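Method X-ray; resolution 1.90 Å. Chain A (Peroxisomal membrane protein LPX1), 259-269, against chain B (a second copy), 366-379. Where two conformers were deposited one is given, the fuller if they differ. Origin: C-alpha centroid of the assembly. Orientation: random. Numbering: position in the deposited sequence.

Chain A (259-269) QAQNLLCYMNM
Chain B, residues 366-379: MFDRAFDSFKNEAL

Two copies of LPX1 meet here through apolar side chains, with no hydrogen bond between the stretches. Chain A is helical from Gln259(A), with Leu263(A) N hydrogen-bonded to Gln259(A) O at 3.0 Å and Leu264(A) N to Ala260(A) O at 2.9 Å. It then loosens into turns, and Met267(A) lies at phi/psi -112/-1. Chain B is a regular helix through Ala378(B); Leu379(B) leaves it at -73/127. The helices run in roughly the same direction, 30° apart, and their axes approach to 11.4 Å. That gap leaves room for large side chains. Ala260(A) CA lies 7.3 Å from Phe371(B) CA, and Met267(A) CA lies 6.7 Å from Ala378(B) CA.

Chain B offers three rings, Phe367(B), Phe371(B) and Phe374(B), all with chi1 t and chi2 of 74° to 82°. The CA-to-CB bond of each points toward the chain A stretch.

Ala260(A) is a small bump that fits the corner formed by Phe367(B) and Phe371(B). Ala260(A) CB sits over one face of Phe371(B), 4.1 Å from the ring centroid, a CH-pi contact. Ala260(A) CB also meets the edge of the Phe367(B) ring, 3.6 Å from Phe367(B) CE2.

Leu264(A), chi1 m and chi2 t, reaches all three rings. Leu264(A) CD1 is 4.0 Å from Phe367(B) CZ, at the ring edge. Leu264(A) CD2 is 3.8 Å from Phe371(B) CE1, again at an edge, and a tight 3.3 Å from Phe374(B) CE2.

Met267(A), rotamer m, t, p, has the largest covered area. Met267(A) CE fills a hollow lined by Phe374(B) CE2 at 3.7 Å, Lys375(B) CA at 3.7 Å and Ala378(B) CB at 4.3 Å. Met267(A) SD lies obliquely to Phe371(B), 5.3 Å from the ring centroid.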

# COMPACT_ATOMS: atom_id res chain seq x y z
N GLN A 259 -12.86 25.66 -5.47
CA GLN A 259 -13.44 25.87 -4.17
C GLN A 259 -14.12 24.60 -3.65
O GLN A 259 -13.99 24.28 -2.50
CB GLN A 259 -14.50 26.98 -4.18
CG GLN A 259 -15.10 27.23 -2.80
CD GLN A 259 -15.89 28.55 -2.72
OE1 GLN A 259 -16.72 28.81 -3.54
NE2 GLN A 259 -15.58 29.37 -1.74
N ALA A 260 -14.92 23.93 -4.47
CA ALA A 260 -15.58 22.68 -4.01
C ALA A 260 -14.60 21.66 -3.51
O ALA A 260 -14.83 21.00 -2.47
CB ALA A 260 -16.46 22.11 -5.14
N GLN A 261 -13.46 21.52 -4.21
CA GLN A 261 -12.41 20.51 -3.82
C GLN A 261 -11.72 20.91 -2.52
O GLN A 261 -11.45 20.05 -1.68
CB GLN A 261 -11.43 20.28 -4.96
CG GLN A 261 -12.08 19.57 -6.14
CD GLN A 261 -12.54 18.18 -5.79
OE1 GLN A 261 -12.00 17.57 -4.91
NE2 GLN A 261 -13.53 17.68 -6.50
N ASN A 262 -11.60 22.22 -2.33
CA ASN A 262 -10.97 22.78 -1.15
C ASN A 262 -11.88 22.37 0.04
O ASN A 262 -11.42 21.72 1.01
CB ASN A 262 -10.82 24.31 -1.33
CG ASN A 262 -9.76 24.91 -0.48
OD1 ASN A 262 -9.49 24.41 0.61
ND2 ASN A 262 -9.16 26.06 -0.95
N LEU A 263 -13.16 22.67 -0.08
CA LEU A 263 -14.15 22.38 0.95
C LEU A 263 -14.23 20.89 1.26
O LEU A 263 -14.32 20.51 2.43
CB LEU A 263 -15.52 22.91 0.57
CG LEU A 263 -15.61 24.46 0.63
CD1 LEU A 263 -16.94 24.94 0.05
CD2 LEU A 263 -15.45 25.00 2.08
N LEU A 264 -14.21 20.04 0.22
CA LEU A 264 -14.22 18.60 0.39
C LEU A 264 -13.04 18.04 1.19
O LEU A 264 -13.13 16.90 1.69
CB LEU A 264 -14.24 17.91 -1.00
CG LEU A 264 -15.51 18.01 -1.80
CD1 LEU A 264 -15.38 17.58 -3.26
CD2 LEU A 264 -16.67 17.27 -1.08
N CYS A 265 -11.95 18.79 1.31
CA CYS A 265 -10.85 18.38 2.14
C CYS A 265 -11.22 18.36 3.61
O CYS A 265 -10.49 17.78 4.35
CB CYS A 265 -9.67 19.33 1.99
SG CYS A 265 -8.92 19.16 0.35
N TYR A 266 -12.31 19.03 3.99
CA TYR A 266 -12.72 19.22 5.36
C TYR A 266 -13.93 18.36 5.74
O TYR A 266 -14.38 18.44 6.85
CB TYR A 266 -12.98 20.73 5.67
CG TYR A 266 -11.76 21.57 5.42
CD1 TYR A 266 -10.79 21.78 6.45
CD2 TYR A 266 -11.52 22.13 4.18
CE1 TYR A 266 -9.62 22.52 6.21
CE2 TYR A 266 -10.33 22.85 3.91
CZ TYR A 266 -9.39 23.04 4.93
OH TYR A 266 -8.29 23.78 4.69
N MET A 267 -14.55 17.64 4.80
CA MET A 267 -15.90 17.15 4.97
C MET A 267 -15.94 15.63 5.11
O MET A 267 -16.98 15.07 5.30
CB MET A 267 -16.73 17.55 3.75
CG MET A 267 -16.91 19.11 3.69
SD MET A 267 -17.58 19.70 2.07
CE MET A 267 -19.22 19.03 2.15
N ASN A 268 -14.79 14.98 5.03
CA ASN A 268 -14.79 13.51 4.82
C ASN A 268 -13.90 12.74 5.80
O ASN A 268 -13.67 11.53 5.60
CB ASN A 268 -14.14 13.32 3.43
CG ASN A 268 -14.63 12.12 2.74
OD1 ASN A 268 -15.75 11.59 3.01
ND2 ASN A 268 -13.75 11.58 1.89
N MET A 269 -13.43 13.43 6.84
CA MET A 269 -12.33 12.93 7.72
C MET A 269 -12.74 11.69 8.40
O MET A 269 -11.90 10.80 8.56
CB MET A 269 -12.02 13.88 8.83
CG MET A 269 -11.32 15.06 8.47
SD MET A 269 -9.55 14.83 8.10
CE MET A 269 -8.57 14.09 9.35
N MET B 366 -22.78 17.79 -13.56
CA MET B 366 -22.93 16.56 -12.78
C MET B 366 -22.18 16.65 -11.43
O MET B 366 -22.70 16.28 -10.40
CB MET B 366 -22.43 15.36 -13.58
CG MET B 366 -23.27 15.08 -14.78
SD MET B 366 -22.37 14.22 -16.07
CE MET B 366 -22.51 12.57 -15.46
N PHE B 367 -21.00 17.20 -11.46
CA PHE B 367 -20.24 17.39 -10.25
C PHE B 367 -20.93 18.35 -9.32
O PHE B 367 -20.98 18.11 -8.11
CB PHE B 367 -18.82 17.92 -10.50
CG PHE B 367 -18.12 18.19 -9.28
CD1 PHE B 367 -17.52 17.13 -8.56
CD2 PHE B 367 -18.10 19.46 -8.74
CE1 PHE B 367 -16.88 17.38 -7.40
CE2 PHE B 367 -17.46 19.70 -7.56
CZ PHE B 367 -16.87 18.65 -6.86
N ASP B 368 -21.35 19.48 -9.86
CA ASP B 368 -21.97 20.47 -9.01
C ASP B 368 -23.20 19.88 -8.31
O ASP B 368 -23.47 20.12 -7.13
CB ASP B 368 -22.33 21.68 -9.81
CG ASP B 368 -21.14 22.57 -10.12
OD1 ASP B 368 -20.01 22.38 -9.54
OD2 ASP B 368 -21.35 23.52 -10.94
N ARG B 369 -23.96 19.08 -9.01
CA ARG B 369 -25.06 18.37 -8.42
C ARG B 369 -24.63 17.36 -7.32
O ARG B 369 -25.24 17.27 -6.23
CB ARG B 369 -25.79 17.72 -9.57
CG ARG B 369 -27.00 17.04 -9.33
CD ARG B 369 -27.50 16.47 -10.74
NE ARG B 369 -27.90 17.53 -11.65
CZ ARG B 369 -28.02 17.45 -12.99
NH1 ARG B 369 -27.70 16.35 -13.66
NH2 ARG B 369 -28.45 18.53 -13.67
N ALA B 370 -23.58 16.63 -7.60
CA ALA B 370 -23.03 15.67 -6.63
C ALA B 370 -22.56 16.37 -5.39
O ALA B 370 -22.79 15.91 -4.27
CB ALA B 370 -21.89 14.83 -7.26
N PHE B 371 -21.86 17.47 -5.58
CA PHE B 371 -21.36 18.25 -4.47
C PHE B 371 -22.51 18.80 -3.63
O PHE B 371 -22.45 18.70 -2.42
CB PHE B 371 -20.49 19.40 -4.90
CG PHE B 371 -19.99 20.22 -3.76
CD1 PHE B 371 -18.89 19.81 -3.04
CD2 PHE B 371 -20.62 21.41 -3.40
CE1 PHE B 371 -18.42 20.56 -2.02
CE2 PHE B 371 -20.15 22.18 -2.34
CZ PHE B 371 -19.07 21.74 -1.63
N ASP B 372 -23.52 19.36 -4.25
CA ASP B 372 -24.66 19.89 -3.47
C ASP B 372 -25.30 18.80 -2.61
O ASP B 372 -25.65 19.04 -1.45
CB ASP B 372 -25.73 20.50 -4.40
CG ASP B 372 -25.30 21.86 -5.00
OD1 ASP B 372 -24.37 22.53 -4.44
OD2 ASP B 372 -25.94 22.26 -6.02
N SER B 373 -25.49 17.62 -3.18
CA SER B 373 -26.07 16.48 -2.48
C SER B 373 -25.20 16.08 -1.28
O SER B 373 -25.66 15.86 -0.15
CB SER B 373 -26.15 15.30 -3.47
OG SER B 373 -26.78 14.18 -2.90
N PHE B 374 -23.92 15.96 -1.53
CA PHE B 374 -22.96 15.54 -0.50
C PHE B 374 -22.91 16.56 0.63
O PHE B 374 -22.95 16.18 1.83
CB PHE B 374 -21.58 15.31 -1.16
CG PHE B 374 -20.49 14.94 -0.20
CD1 PHE B 374 -20.43 13.71 0.35
CD2 PHE B 374 -19.53 15.85 0.15
CE1 PHE B 374 -19.42 13.41 1.24
CE2 PHE B 374 -18.54 15.56 0.99
CZ PHE B 374 -18.46 14.36 1.54
N LYS B 375 -22.85 17.85 0.27
CA LYS B 375 -22.83 18.92 1.26
C LYS B 375 -24.08 18.79 2.17
O LYS B 375 -23.97 18.85 3.42
CB LYS B 375 -22.79 20.29 0.57
CG LYS B 375 -22.97 21.47 1.54
CD LYS B 375 -23.36 22.80 0.84
CE LYS B 375 -24.72 22.78 0.18
NZ LYS B 375 -25.49 24.04 0.47
N ASN B 376 -25.25 18.59 1.55
CA ASN B 376 -26.50 18.43 2.36
C ASN B 376 -26.45 17.20 3.27
O ASN B 376 -27.00 17.23 4.37
CB ASN B 376 -27.73 18.45 1.45
CG ASN B 376 -27.94 19.84 0.74
OD1 ASN B 376 -27.50 20.90 1.23
ND2 ASN B 376 -28.58 19.81 -0.43
N GLU B 377 -25.81 16.12 2.84
CA GLU B 377 -25.72 14.98 3.73
C GLU B 377 -24.63 15.23 4.84
O GLU B 377 -24.80 14.78 5.97
CB GLU B 377 -25.52 13.67 2.95
CG GLU B 377 -26.35 13.48 1.60
CD GLU B 377 -27.86 13.87 1.62
OE1 GLU B 377 -28.48 13.82 2.70
OE2 GLU B 377 -28.43 14.19 0.53
N ALA B 378 -23.58 15.97 4.55
CA ALA B 378 -22.50 16.15 5.52
C ALA B 378 -22.68 17.31 6.51
O ALA B 378 -22.10 17.32 7.61
CB ALA B 378 -21.13 16.30 4.79
N LEU B 379 -23.41 18.33 6.11
CA LEU B 379 -23.44 19.54 6.89
C LEU B 379 -24.27 19.26 8.16
O LEU B 379 -25.38 18.74 8.07
CB LEU B 379 -24.02 20.65 6.04
CG LEU B 379 -23.54 22.05 6.28
CD1 LEU B 379 -23.64 22.81 5.00
CD2 LEU B 379 -24.52 22.62 7.30